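Local coordinates for uncharacterized protein (PDB 4FTD) that is of unknown function but combines an immunoglobulin-like part with a six-bladed beta-propeller and may take part in carbohydrate metabolism, at residues Thr83-Gln88 / Leu102-Lys107; Tyr122-Asp127 / Ser438-Cys443; Met179-Gly184 / Ser225-Ile230; Thr269-Val274 / Leu290-Asp295; Val345-Glu350 / Gly424-Leu429. All blocks are in the same frame, centred on the assembly; numbering follows the deposited sequence. Where two conformers were deposited one is given.

Interaction 1: Thr83-Gln88 / Leu102-Lys107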
# COMPACT_ATOMS: atom_id res chain seq x y z
N THR A 83 26.87 -15.76 7.29
CA THR A 83 27.58 -15.31 6.07
C THR A 83 26.91 -15.81 4.81
O THR A 83 26.61 -17.00 4.74
CB THR A 83 29.02 -15.84 6.11
OG1 THR A 83 29.60 -15.52 7.37
CG2 THR A 83 29.88 -15.24 5.00
N ASN A 84 26.69 -14.92 3.83
CA ASN A 84 26.12 -15.32 2.51
C ASN A 84 27.09 -15.47 1.35
O ASN A 84 26.68 -15.89 0.27
CB ASN A 84 24.96 -14.40 2.08
CG ASN A 84 23.77 -14.53 3.02
OD1 ASN A 84 23.29 -15.62 3.28
ND2 ASN A 84 23.33 -13.41 3.55
N GLU A 85 28.36 -15.13 1.57
CA GLU A 85 29.38 -15.33 0.55
C GLU A 85 30.78 -15.57 1.12
O GLU A 85 31.08 -15.19 2.26
CB GLU A 85 29.41 -14.19 -0.46
CG GLU A 85 29.97 -12.88 0.02
CD GLU A 85 30.00 -11.85 -1.09
OE1 GLU A 85 28.93 -11.54 -1.65
OE2 GLU A 85 31.11 -11.36 -1.41
N LYS A 86 31.62 -16.21 0.31
CA LYS A 86 33.00 -16.51 0.66
C LYS A 86 33.81 -16.59 -0.63
O LYS A 86 33.37 -17.20 -1.59
CB LYS A 86 33.08 -17.83 1.44
CG LYS A 86 34.49 -18.19 1.88
CD LYS A 86 34.57 -19.32 2.89
CE LYS A 86 36.04 -19.64 3.17
NZ LYS A 86 36.30 -20.23 4.51
N THR A 87 35.00 -16.00 -0.61
CA THR A 87 35.97 -16.05 -1.72
C THR A 87 37.18 -16.89 -1.27
O THR A 87 37.55 -16.85 -0.11
CB THR A 87 36.42 -14.64 -2.12
OG1 THR A 87 35.26 -13.90 -2.53
CG2 THR A 87 37.40 -14.64 -3.28
N GLN A 88 37.72 -17.69 -2.19
CA GLN A 88 38.92 -18.54 -2.01
C GLN A 88 39.74 -18.37 -3.33
O GLN A 88 39.18 -18.07 -4.38
CB GLN A 88 38.58 -20.04 -1.95
CG GLN A 88 37.77 -20.56 -0.78
CD GLN A 88 38.60 -20.65 0.47
OE1 GLN A 88 38.85 -19.65 1.11
NE2 GLN A 88 39.04 -21.84 0.81
N LEU A 102 40.28 -15.37 -8.10
CA LEU A 102 39.49 -15.19 -6.88
C LEU A 102 38.09 -15.75 -7.16
O LEU A 102 37.32 -15.17 -7.94
CB LEU A 102 39.42 -13.71 -6.47
CG LEU A 102 40.62 -13.25 -5.67
CD1 LEU A 102 40.51 -11.76 -5.33
CD2 LEU A 102 40.71 -14.13 -4.42
N MSE A 103 37.78 -16.86 -6.50
CA MSE A 103 36.54 -17.58 -6.75
C MSE A 103 35.54 -17.35 -5.63
O MSE A 103 35.78 -17.74 -4.50
CB MSE A 103 36.82 -19.07 -6.93
CG MSE A 103 35.56 -19.86 -7.23
SE MSE A 103 35.94 -21.70 -7.79
CE MSE A 103 34.65 -22.71 -6.60
N LYS A 104 34.40 -16.73 -5.98
CA LYS A 104 33.37 -16.37 -5.00
C LYS A 104 32.17 -17.31 -5.11
O LYS A 104 31.65 -17.54 -6.21
CB LYS A 104 32.90 -14.92 -5.22
CG LYS A 104 31.95 -14.40 -4.13
CD LYS A 104 31.35 -13.05 -4.52
CE LYS A 104 32.41 -11.95 -4.54
NZ LYS A 104 31.79 -10.65 -4.87
N VAL A 105 31.77 -17.87 -3.96
CA VAL A 105 30.58 -18.71 -3.86
C VAL A 105 29.60 -17.98 -2.92
O VAL A 105 30.01 -17.50 -1.85
CB VAL A 105 30.87 -20.14 -3.36
CG1 VAL A 105 29.57 -20.88 -3.12
CG2 VAL A 105 31.74 -20.91 -4.37
N ARG A 106 28.33 -17.92 -3.33
CA ARG A 106 27.27 -17.18 -2.65
C ARG A 106 26.04 -18.03 -2.37
O ARG A 106 25.70 -18.90 -3.17
CB ARG A 106 26.87 -16.02 -3.55
CG ARG A 106 28.00 -15.04 -3.81
CD ARG A 106 27.57 -13.95 -4.76
NE ARG A 106 27.32 -14.48 -6.09
CZ ARG A 106 26.46 -13.97 -6.97
NH1 ARG A 106 25.71 -12.93 -6.67
NH2 ARG A 106 26.31 -14.54 -8.16
N LYS A 107 25.41 -17.77 -1.21
CA LYS A 107 24.16 -18.43 -0.80
C LYS A 107 23.00 -17.66 -1.38
O LYS A 107 23.06 -16.42 -1.50
CB LYS A 107 23.95 -18.45 0.73
CG LYS A 107 24.90 -19.30 1.57
CD LYS A 107 24.68 -19.10 3.07
CE LYS A 107 25.73 -19.84 3.89
NZ LYS A 107 25.56 -19.67 5.36

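Interaction 2: Tyr122-Asp127 / Ser438-Cys443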
# COMPACT_ATOMS: atom_id res chain seq x y z
N TYR A 122 -1.55 3.18 -13.67
CA TYR A 122 -2.71 3.62 -14.45
C TYR A 122 -3.10 4.95 -13.82
O TYR A 122 -3.70 5.01 -12.73
CB TYR A 122 -3.83 2.59 -14.40
CG TYR A 122 -3.36 1.24 -14.86
CD1 TYR A 122 -3.13 0.98 -16.22
CD2 TYR A 122 -3.10 0.24 -13.95
CE1 TYR A 122 -2.68 -0.27 -16.65
CE2 TYR A 122 -2.64 -1.00 -14.36
CZ TYR A 122 -2.43 -1.26 -15.69
OH TYR A 122 -2.01 -2.53 -16.00
N ASN A 123 -2.72 6.01 -14.51
CA ASN A 123 -2.81 7.37 -13.99
C ASN A 123 -3.99 8.19 -14.49
O ASN A 123 -4.15 8.37 -15.68
CB ASN A 123 -1.55 8.11 -14.36
CG ASN A 123 -1.51 9.50 -13.76
OD1 ASN A 123 -2.01 9.73 -12.66
ND2 ASN A 123 -0.90 10.41 -14.46
N PHE A 124 -4.79 8.68 -13.54
CA PHE A 124 -5.92 9.59 -13.82
C PHE A 124 -5.77 10.87 -12.99
O PHE A 124 -6.75 11.38 -12.44
CB PHE A 124 -7.28 8.91 -13.67
CG PHE A 124 -7.43 7.75 -14.63
CD1 PHE A 124 -6.88 6.50 -14.30
CD2 PHE A 124 -7.98 7.93 -15.89
CE1 PHE A 124 -6.92 5.46 -15.18
CE2 PHE A 124 -8.02 6.89 -16.78
CZ PHE A 124 -7.48 5.65 -16.44
N SER A 125 -4.53 11.38 -12.99
CA SER A 125 -4.14 12.60 -12.28
C SER A 125 -3.23 13.41 -13.17
O SER A 125 -2.90 12.95 -14.26
CB SER A 125 -3.45 12.30 -10.94
OG SER A 125 -2.10 11.84 -11.08
N GLY A 126 -2.83 14.59 -12.70
CA GLY A 126 -1.88 15.46 -13.38
C GLY A 126 -2.43 15.82 -14.73
O GLY A 126 -3.59 16.19 -14.83
N ASP A 127 -1.63 15.63 -15.76
CA ASP A 127 -2.08 15.83 -17.13
C ASP A 127 -3.24 14.94 -17.55
O ASP A 127 -3.88 15.26 -18.53
CB ASP A 127 -0.94 15.59 -18.15
CG ASP A 127 -0.07 16.82 -18.36
OD1 ASP A 127 -0.21 17.82 -17.62
OD2 ASP A 127 0.76 16.79 -19.30
N SER A 438 -6.99 16.95 -7.89
CA SER A 438 -5.77 16.40 -8.50
C SER A 438 -6.05 15.14 -9.31
O SER A 438 -5.42 14.92 -10.30
CB SER A 438 -4.73 16.06 -7.46
OG SER A 438 -4.39 17.20 -6.72
N GLY A 439 -6.97 14.30 -8.86
CA GLY A 439 -7.31 13.08 -9.58
C GLY A 439 -6.94 11.82 -8.79
O GLY A 439 -6.79 11.87 -7.59
N PHE A 440 -6.78 10.70 -9.49
CA PHE A 440 -6.49 9.42 -8.84
C PHE A 440 -5.49 8.59 -9.62
O PHE A 440 -5.29 8.84 -10.79
CB PHE A 440 -7.78 8.66 -8.56
CG PHE A 440 -8.50 8.08 -9.77
CD1 PHE A 440 -8.13 6.85 -10.30
CD2 PHE A 440 -9.62 8.74 -10.32
CE1 PHE A 440 -8.81 6.31 -11.40
CE2 PHE A 440 -10.30 8.20 -11.39
CZ PHE A 440 -9.91 6.98 -11.92
N VAL A 441 -4.90 7.60 -8.96
CA VAL A 441 -3.90 6.71 -9.56
C VAL A 441 -4.09 5.29 -9.00
O VAL A 441 -4.55 5.10 -7.84
CB VAL A 441 -2.46 7.24 -9.32
CG1 VAL A 441 -2.07 7.16 -7.85
CG2 VAL A 441 -1.41 6.51 -10.14
N ILE A 442 -3.83 4.29 -9.85
CA ILE A 442 -3.69 2.92 -9.44
C ILE A 442 -2.23 2.51 -9.76
O ILE A 442 -1.81 2.63 -10.90
CB ILE A 442 -4.64 2.00 -10.18
CG1 ILE A 442 -6.10 2.40 -9.92
CG2 ILE A 442 -4.35 0.53 -9.78
CD1 ILE A 442 -7.08 1.83 -10.92
N CYS A 443 -1.49 2.05 -8.75
CA CYS A 443 -0.10 1.60 -8.91
C CYS A 443 -0.01 0.15 -8.50
O CYS A 443 -0.35 -0.18 -7.35
CB CYS A 443 0.81 2.41 -8.01
SG CYS A 443 0.68 4.17 -8.30
O HOH W 1 -3.41 16.62 -10.76

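Interaction 3: Met179-Gly184 / Ser225-Ile230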
# COMPACT_ATOMS: atom_id res chain seq x y z
N MSE A 179 -23.40 4.73 -14.04
CA MSE A 179 -24.11 5.52 -13.01
C MSE A 179 -24.95 4.68 -12.02
O MSE A 179 -25.71 3.81 -12.42
CB MSE A 179 -25.01 6.61 -13.64
CG MSE A 179 -24.33 8.05 -13.62
SE MSE A 179 -23.00 7.97 -15.02
CE MSE A 179 -22.06 9.72 -14.75
N LEU A 180 -24.80 4.94 -10.74
CA LEU A 180 -25.64 4.37 -9.75
C LEU A 180 -27.04 4.91 -9.84
O LEU A 180 -27.25 6.08 -10.16
CB LEU A 180 -25.06 4.71 -8.37
CG LEU A 180 -23.72 4.05 -8.02
CD1 LEU A 180 -23.18 4.65 -6.71
CD2 LEU A 180 -23.82 2.51 -7.88
N ASP A 181 -28.02 4.07 -9.47
CA ASP A 181 -29.40 4.53 -9.30
C ASP A 181 -29.44 5.41 -8.08
O ASP A 181 -29.15 4.94 -6.98
CB ASP A 181 -30.32 3.31 -9.16
CG ASP A 181 -31.78 3.67 -9.02
OD1 ASP A 181 -32.13 4.85 -8.82
OD2 ASP A 181 -32.58 2.74 -9.12
N VAL A 182 -29.73 6.71 -8.27
CA VAL A 182 -29.79 7.69 -7.16
C VAL A 182 -31.24 8.18 -6.93
O VAL A 182 -31.46 9.21 -6.32
CB VAL A 182 -28.74 8.83 -7.30
CG1 VAL A 182 -27.33 8.32 -7.07
CG2 VAL A 182 -28.86 9.53 -8.65
N THR A 183 -32.23 7.41 -7.35
CA THR A 183 -33.66 7.76 -7.08
C THR A 183 -33.88 7.86 -5.57
O THR A 183 -33.47 6.98 -4.82
CB THR A 183 -34.62 6.72 -7.66
OG1 THR A 183 -34.23 6.49 -8.99
CG2 THR A 183 -36.09 7.24 -7.68
N GLY A 184 -34.39 9.00 -5.11
CA GLY A 184 -34.60 9.23 -3.66
C GLY A 184 -33.37 9.48 -2.83
O GLY A 184 -33.48 9.59 -1.61
N SER A 225 -28.22 -2.15 -8.39
CA SER A 225 -29.31 -2.25 -7.37
C SER A 225 -30.01 -0.91 -7.16
O SER A 225 -29.44 0.12 -7.44
CB SER A 225 -28.71 -2.67 -6.01
OG SER A 225 -28.07 -3.92 -6.12
N ASN A 226 -31.22 -0.96 -6.62
CA ASN A 226 -31.87 0.24 -6.09
C ASN A 226 -31.08 0.66 -4.86
O ASN A 226 -30.55 -0.21 -4.14
CB ASN A 226 -33.30 -0.02 -5.63
CG ASN A 226 -34.18 -0.59 -6.73
OD1 ASN A 226 -34.04 -0.27 -7.89
ND2 ASN A 226 -35.09 -1.45 -6.35
N PRO A 227 -31.01 1.96 -4.59
CA PRO A 227 -30.37 2.43 -3.39
C PRO A 227 -31.22 2.04 -2.14
O PRO A 227 -32.42 2.02 -2.25
CB PRO A 227 -30.39 3.96 -3.57
CG PRO A 227 -31.62 4.22 -4.41
CD PRO A 227 -31.61 3.07 -5.36
N GLU A 228 -30.59 1.78 -1.00
CA GLU A 228 -31.29 1.60 0.27
C GLU A 228 -30.80 2.64 1.25
O GLU A 228 -29.60 2.81 1.41
CB GLU A 228 -31.01 0.20 0.83
CG GLU A 228 -31.47 -0.91 -0.09
CD GLU A 228 -31.06 -2.30 0.41
OE1 GLU A 228 -31.49 -2.64 1.54
OE2 GLU A 228 -30.33 -3.04 -0.33
N VAL A 229 -31.72 3.35 1.90
CA VAL A 229 -31.33 4.25 2.98
C VAL A 229 -31.11 3.32 4.19
O VAL A 229 -32.03 2.63 4.59
CB VAL A 229 -32.41 5.27 3.32
CG1 VAL A 229 -31.81 6.31 4.24
CG2 VAL A 229 -33.02 5.87 2.03
N ILE A 230 -29.90 3.31 4.72
CA ILE A 230 -29.57 2.52 5.92
C ILE A 230 -29.39 3.37 7.18
O ILE A 230 -29.36 2.83 8.27
CB ILE A 230 -28.36 1.54 5.70
CG1 ILE A 230 -27.04 2.25 5.41
CG2 ILE A 230 -28.73 0.57 4.58
CD1 ILE A 230 -25.81 1.34 5.45
O HOH W 2 -27.64 1.25 -9.19
O HOH W 3 -34.87 2.64 -7.79

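Interaction 4: Thr269-Val274 / Leu290-Asp295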
# COMPACT_ATOMS: atom_id res chain seq x y z
N THR A 269 -13.86 19.04 16.45
CA THR A 269 -14.07 18.87 17.90
C THR A 269 -14.31 17.40 18.25
O THR A 269 -14.06 16.99 19.38
CB THR A 269 -15.24 19.69 18.46
OG1 THR A 269 -16.46 19.24 17.86
CG2 THR A 269 -15.03 21.23 18.24
N GLU A 270 -14.83 16.61 17.32
CA GLU A 270 -15.15 15.23 17.61
C GLU A 270 -15.26 14.39 16.38
O GLU A 270 -15.19 14.89 15.28
CB GLU A 270 -16.51 15.18 18.39
CG GLU A 270 -17.69 16.03 17.84
CD GLU A 270 -18.53 15.37 16.73
OE1 GLU A 270 -18.19 14.25 16.31
OE2 GLU A 270 -19.55 15.96 16.27
N PHE A 271 -15.44 13.09 16.62
CA PHE A 271 -15.87 12.12 15.65
C PHE A 271 -17.15 11.49 16.16
O PHE A 271 -17.29 11.23 17.33
CB PHE A 271 -14.86 10.99 15.50
CG PHE A 271 -13.66 11.33 14.68
CD1 PHE A 271 -12.51 11.77 15.27
CD2 PHE A 271 -13.69 11.18 13.31
CE1 PHE A 271 -11.41 12.08 14.52
CE2 PHE A 271 -12.59 11.49 12.55
CZ PHE A 271 -11.45 11.93 13.15
N LEU A 272 -18.08 11.23 15.25
CA LEU A 272 -19.21 10.33 15.47
C LEU A 272 -18.70 8.97 15.04
O LEU A 272 -18.24 8.82 13.94
CB LEU A 272 -20.41 10.71 14.59
CG LEU A 272 -20.97 12.12 14.89
CD1 LEU A 272 -22.24 12.36 14.06
CD2 LEU A 272 -21.23 12.35 16.39
N LYS A 273 -18.71 8.01 15.97
CA LYS A 273 -18.39 6.61 15.69
C LYS A 273 -19.73 5.87 15.51
O LYS A 273 -20.44 5.61 16.46
CB LYS A 273 -17.59 5.98 16.85
CG LYS A 273 -17.26 4.52 16.58
CD LYS A 273 -16.22 3.94 17.51
CE LYS A 273 -16.82 3.55 18.85
NZ LYS A 273 -16.03 2.45 19.43
N VAL A 274 -20.04 5.50 14.28
CA VAL A 274 -21.36 4.92 13.91
C VAL A 274 -21.23 3.41 13.70
O VAL A 274 -20.56 2.99 12.78
CB VAL A 274 -21.87 5.59 12.64
CG1 VAL A 274 -23.24 5.03 12.23
CG2 VAL A 274 -21.97 7.11 12.86
N LEU A 290 -16.66 10.91 20.05
CA LEU A 290 -15.29 10.74 20.53
C LEU A 290 -14.53 12.03 20.41
O LEU A 290 -14.70 12.72 19.45
CB LEU A 290 -14.57 9.67 19.71
CG LEU A 290 -15.28 8.31 19.62
CD1 LEU A 290 -14.55 7.42 18.61
CD2 LEU A 290 -15.42 7.66 20.99
N PRO A 291 -13.62 12.33 21.35
CA PRO A 291 -12.88 13.58 21.27
C PRO A 291 -11.87 13.62 20.11
O PRO A 291 -11.22 12.63 19.82
CB PRO A 291 -12.17 13.63 22.64
CG PRO A 291 -11.89 12.19 22.91
CD PRO A 291 -13.14 11.49 22.47
N SER A 292 -11.83 14.74 19.39
CA SER A 292 -10.84 14.95 18.33
C SER A 292 -10.04 16.19 18.73
O SER A 292 -10.02 16.54 19.91
CB SER A 292 -11.52 15.17 17.00
OG SER A 292 -10.57 15.36 15.99
N LYS A 293 -9.36 16.85 17.80
CA LYS A 293 -8.64 18.11 18.20
C LYS A 293 -8.55 18.94 16.95
O LYS A 293 -8.54 18.38 15.85
CB LYS A 293 -7.29 17.79 18.79
CG LYS A 293 -6.26 17.22 17.82
CD LYS A 293 -5.38 16.16 18.47
CE LYS A 293 -4.11 16.64 19.06
NZ LYS A 293 -3.34 15.44 19.57
N SER A 294 -8.50 20.27 17.11
CA SER A 294 -8.58 21.19 15.97
C SER A 294 -7.50 20.91 14.92
O SER A 294 -7.78 21.06 13.75
CB SER A 294 -8.53 22.66 16.41
OG SER A 294 -7.26 22.89 16.92
N ASP A 295 -6.33 20.43 15.34
CA ASP A 295 -5.25 20.10 14.41
C ASP A 295 -5.56 18.95 13.44
O ASP A 295 -4.85 18.80 12.47
CB ASP A 295 -3.96 19.75 15.13
CG ASP A 295 -3.16 20.99 15.57
OD1 ASP A 295 -3.26 22.08 14.95
OD2 ASP A 295 -2.39 20.87 16.53
O HOH W 4 -12.62 15.59 14.17

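Interaction 5: Val345-Glu350 / Gly424-Leu429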
# COMPACT_ATOMS: atom_id res chain seq x y z
N VAL A 345 -1.17 -2.27 5.19
CA VAL A 345 -1.25 -3.33 4.19
C VAL A 345 -0.21 -4.40 4.49
O VAL A 345 0.97 -4.06 4.61
CB VAL A 345 -0.87 -2.75 2.79
CG1 VAL A 345 -0.96 -3.80 1.70
CG2 VAL A 345 -1.77 -1.59 2.45
N THR A 346 -0.64 -5.66 4.64
CA THR A 346 0.28 -6.79 4.79
C THR A 346 0.35 -7.51 3.45
O THR A 346 -0.67 -7.89 2.90
CB THR A 346 -0.14 -7.77 5.88
OG1 THR A 346 -0.19 -7.07 7.13
CG2 THR A 346 0.87 -8.96 5.99
N PHE A 347 1.57 -7.71 2.94
CA PHE A 347 1.77 -8.27 1.62
C PHE A 347 3.09 -9.03 1.52
O PHE A 347 4.16 -8.45 1.75
CB PHE A 347 1.76 -7.15 0.57
CG PHE A 347 1.96 -7.64 -0.83
CD1 PHE A 347 0.91 -8.21 -1.54
CD2 PHE A 347 3.20 -7.50 -1.47
CE1 PHE A 347 1.09 -8.67 -2.85
CE2 PHE A 347 3.39 -7.97 -2.77
CZ PHE A 347 2.33 -8.55 -3.47
N ASN A 348 2.99 -10.32 1.18
CA ASN A 348 4.15 -11.20 0.97
C ASN A 348 5.17 -11.06 2.11
O ASN A 348 6.39 -10.82 1.89
CB ASN A 348 4.77 -10.92 -0.42
CG ASN A 348 5.78 -11.97 -0.87
OD1 ASN A 348 5.64 -13.15 -0.55
ND2 ASN A 348 6.80 -11.54 -1.63
N GLU A 349 4.65 -11.15 3.33
CA GLU A 349 5.43 -11.12 4.57
C GLU A 349 6.06 -9.77 4.93
O GLU A 349 6.87 -9.70 5.85
CB GLU A 349 6.44 -12.25 4.60
CG GLU A 349 5.77 -13.60 4.38
CD GLU A 349 6.75 -14.74 4.35
OE1 GLU A 349 7.55 -14.85 5.30
OE2 GLU A 349 6.71 -15.52 3.37
N GLU A 350 5.64 -8.71 4.28
CA GLU A 350 6.01 -7.35 4.69
C GLU A 350 4.77 -6.57 5.07
O GLU A 350 3.68 -7.00 4.78
CB GLU A 350 6.82 -6.65 3.59
CG GLU A 350 8.24 -7.22 3.50
CD GLU A 350 9.21 -6.29 2.80
OE1 GLU A 350 8.83 -5.41 1.99
OE2 GLU A 350 10.40 -6.45 3.08
N GLY A 424 -3.05 -19.53 -3.91
CA GLY A 424 -3.44 -18.70 -2.76
C GLY A 424 -2.34 -17.81 -2.17
O GLY A 424 -2.55 -17.19 -1.13
N LYS A 425 -1.19 -17.76 -2.83
CA LYS A 425 -0.06 -16.93 -2.40
C LYS A 425 -0.18 -15.52 -3.00
O LYS A 425 -0.61 -15.35 -4.16
CB LYS A 425 1.25 -17.57 -2.83
CG LYS A 425 2.49 -16.87 -2.29
CD LYS A 425 3.77 -17.44 -2.89
CE LYS A 425 4.99 -16.60 -2.54
NZ LYS A 425 6.03 -16.77 -3.57
N ASP A 426 0.23 -14.51 -2.24
CA ASP A 426 0.19 -13.13 -2.73
C ASP A 426 1.06 -13.02 -3.98
O ASP A 426 2.16 -13.59 -4.02
CB ASP A 426 0.71 -12.16 -1.69
CG ASP A 426 -0.17 -12.06 -0.47
OD1 ASP A 426 -1.34 -12.50 -0.50
OD2 ASP A 426 0.32 -11.49 0.52
N ALA A 427 0.56 -12.30 -5.00
CA ALA A 427 1.24 -12.15 -6.29
C ALA A 427 1.39 -10.69 -6.73
O ALA A 427 2.45 -10.31 -7.22
CB ALA A 427 0.51 -12.93 -7.37
N LYS A 428 0.34 -9.88 -6.55
CA LYS A 428 0.35 -8.49 -7.01
C LYS A 428 -0.27 -7.58 -5.96
O LYS A 428 -1.35 -7.87 -5.45
CB LYS A 428 -0.42 -8.42 -8.35
CG LYS A 428 -0.07 -7.25 -9.25
CD LYS A 428 -0.66 -7.43 -10.65
CE LYS A 428 -2.14 -7.08 -10.73
NZ LYS A 428 -2.64 -7.14 -12.14
N LEU A 429 0.41 -6.47 -5.63
CA LEU A 429 -0.07 -5.46 -4.70
C LEU A 429 -0.51 -4.24 -5.52
O LEU A 429 0.32 -3.62 -6.20
CB LEU A 429 1.03 -5.03 -3.72
CG LEU A 429 0.71 -3.86 -2.76
CD1 LEU A 429 -0.46 -4.25 -1.88
CD2 LEU A 429 1.94 -3.47 -1.92
O HOH W 5 -0.19 -11.18 3.05

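Interaction 1: Thr83-Gln88 / Leu102-Lys107
Glu-85 to Gln-88 pair with Met-103 to Arg-106 as antiparallel strands whose axes come within 4.6 Å with 159° between their directions, and hydrogen bonds join Lys-86 to Val-105 and Gln-88 to Met-103 in both senses. Glu-85, Thr-87, Lys-104 and Arg-106 share one face. The carboxylate of Glu-85 reaches over the end of Lys-104: OE2 lies 3.4 Å from Lys-104 CE and 3.6 Å from its NZ, a salt bridge. Glu-85 also runs side by side with Arg-106, CB to CG 3.7 Å, while the guanidinium goes on to Phe-46 O and the C-terminal carboxylate of Asp-453. Thr-87 CG2, anti to its backbone N, meets Leu-102 CD2 at 3.5 Å. Further along, Lys-107 N donates to Asn-84 O (2.7 Å), and the extended side chain of Lys-107 carries NZ back to a weak bond with Thr-83 O; Asp-80 O is its stronger partner. The hairpin 85-93/98-106 belongs to a mixed sheet, probably the immunoglobulin-like part. Strand 43-45 bonds to the far edge of 98-106, and Met-103, a selenomethionine, packs on Ile-44 and on Met-75 of strand 74-75.

Interaction 2: Tyr122-Asp127 / Ser438-Cys443
Asn-123 OD1, 4.1 Å from Val-441 CG2 across the sheet, is gripped twice by Ser-125: OG reaches it at 2.6 Å, in the carbonyl plane on a lone pair, and the backbone N adds a weak bond. The strands are antiparallel, with paired hydrogen bonds at Tyr-122/Ile-442 and Phe-124/Phe-440. Phe-440 CG lies between its backbone N and carbonyl carbon (chi1 71°), and Phe-124 CB sits over the centre of the Phe-440 ring, 3.7 Å from the centroid. The two rings are near parallel but slid apart, centroids 5.1 Å from each other. An alanine in place of Phe-440 would probably leave Phe-124 CB without the ring face beneath it and open a gap there. Gly-439, in a classic beta bulge with Ser-438 opposite Arg-435, leaves no room for a CB against Phe-124 O. Helix 167-171 covers the phenylalanine face, Phe-400 of strand 398-401 the other; strand 120-125 is the edge of the four-stranded sheet, beside 439-446, as in the Velcro closure of beta-propellers.

Interaction 3: Met179-Gly184 / Ser225-Ile230
Pro-227 lays its ring across the side chain of Asp-181 at about a right angle, with Pro-227 CD 3.7 Å from Asp-181 CG. The ring also touches backbone oxygens: CD is 3.5 Å from Asp-181 O, and CG is 3.3 Å from Thr-183 O. Asp-181 CG stands anti to the backbone N (chi1 -178°), and its two oxygens do different work. OD1 turns to its own segment and takes two bonds from Thr-183: the backbone N, nearly in line with the C-O bond, makes an Asx turn, and OG1 arrives at 2.7 Å on the syn lone pair. Together they fix the rotation of the carboxylate. OD2 lies alongside Asn-226 OD1, 3.6 Å away, with the carboxylate and amide planes 89° apart. Two acceptors have nothing to share directly, but a water donates to both, at 2.7 Å to Asp-181 OD2 and weakly to Asn-226 OD1. A second water, taking Asp-181 N and giving to Ser-225 O, ties the backbones. An alanine at Asp-181 would probably leave Thr-183 N and OG1 without their shared acceptor and set the turn free to move. This surface contact joins the loop after strand 178-179 to the approach to strand 228-233, in two successive four-stranded sheets; Trp-220 of strand 215-220 donates to Asp-181 O and also packs on Pro-227.

Interaction 4: Thr269-Val274 / Leu290-Asp295
Backbone bonds come first: Phe-271 and Leu-290 form an antiparallel hydrogen-bonded pair, N to O in both directions, and Ser-292 N adds a longer bond of 3.2 Å to Thr-269 O, reaching it from above the carbonyl plane. Apolar contacts follow on the face shared by Phe-271 and Leu-290. Leu-290 CD1 rests against Lys-273 CB at 3.8 Å; the lysine then bends at chi3 (79°), and its NZ pairs with Glu-325. Phe-271 and Leu-290 touch loosely through their CB atoms, and the Phe-271 ring meets Trp-313 of the next sheet with the ring planes nearly perpendicular. A water adds a further polar link. It donates to Glu-270 O (2.9 Å), is bonded to Ser-292 OG at 2.8 Å, and lies 3.7 Å above the plane of the Phe-271 ring, toward its rim; Phe-271 CE1 approaches the same Ser-292 OG at 3.7 Å. The carboxylate of Glu-270 turns to His-245 and Gly-242 N. The hairpin 270-277/281-291 supplies the last two strands of a four-stranded antiparallel sheet, a typical propeller blade.

Interaction 5: Val345-Glu350 / Gly424-Leu429
Phe-347 and Asp-426 run past one another head to tail, the phenyl ring and the carboxylate nearly parallel, 4° between their planes, with ring atom CE1 3.7 Å from Asp-426 CB. CG of Phe-347 is anti to the backbone N, and the ring is sandwiched: Leu-429 CB stands over the centre of one face, 3.6 Å from the centroid, a CH-pi contact, while Asn-348 CB lies above the opposite face toward the rim. Lys-428 N comes in at the edge, in the ring plane. Leu-429 reaches further with CD1, slanting across Val-345 to meet its CG1 at 3.6 Å. Between the segments the direct polar bond is at Asp-426 OD2, which accepts Asn-348 N on its anti lone pair at 3.0 Å, close to straight at 172°. A water donates to the same oxygen at 2.6 Å and weakly to Thr-346 O, while OD1 pairs with Lys-420. The bond to Asn-348 N ties the type I' turn Phe-347 to Glu-350, between strands 342-347 and 350-357, to the start of strand 426-435. Asn-348 OD1 passes 4.0 Å from Lys-425 CE, and its ND2 goes to Gly-113 O. Strand 426-435, with a classic bulge at Ala-427 and Lys-428 facing Glu-419, belongs to a different sheet from 342-347, and Ile-418 of strand 412-420 packs on Phe-347, Asp-426 and Leu-429 where the two meet.

How the interactions relate
From the N terminus, interaction 1 closes a hairpin in the probable immunoglobulin-like part before any other contact opens, with its centre about 45 Å from that of interaction 2. Interaction 2 then spans most of the remaining chain, 122-127 to 438-443, and probably closes the propeller ring. The other three nest inside its loop and follow one another in series: interaction 3 ties two successive blades at the surface, interaction 4 is a hairpin within a later blade, and interaction 5 joins the hairpin turn at 345-350 to strand 426-435. Interactions 2 and 5 reach one sheet through neighbouring strands, their nearest atoms about 4 Å apart. None of the loops cross.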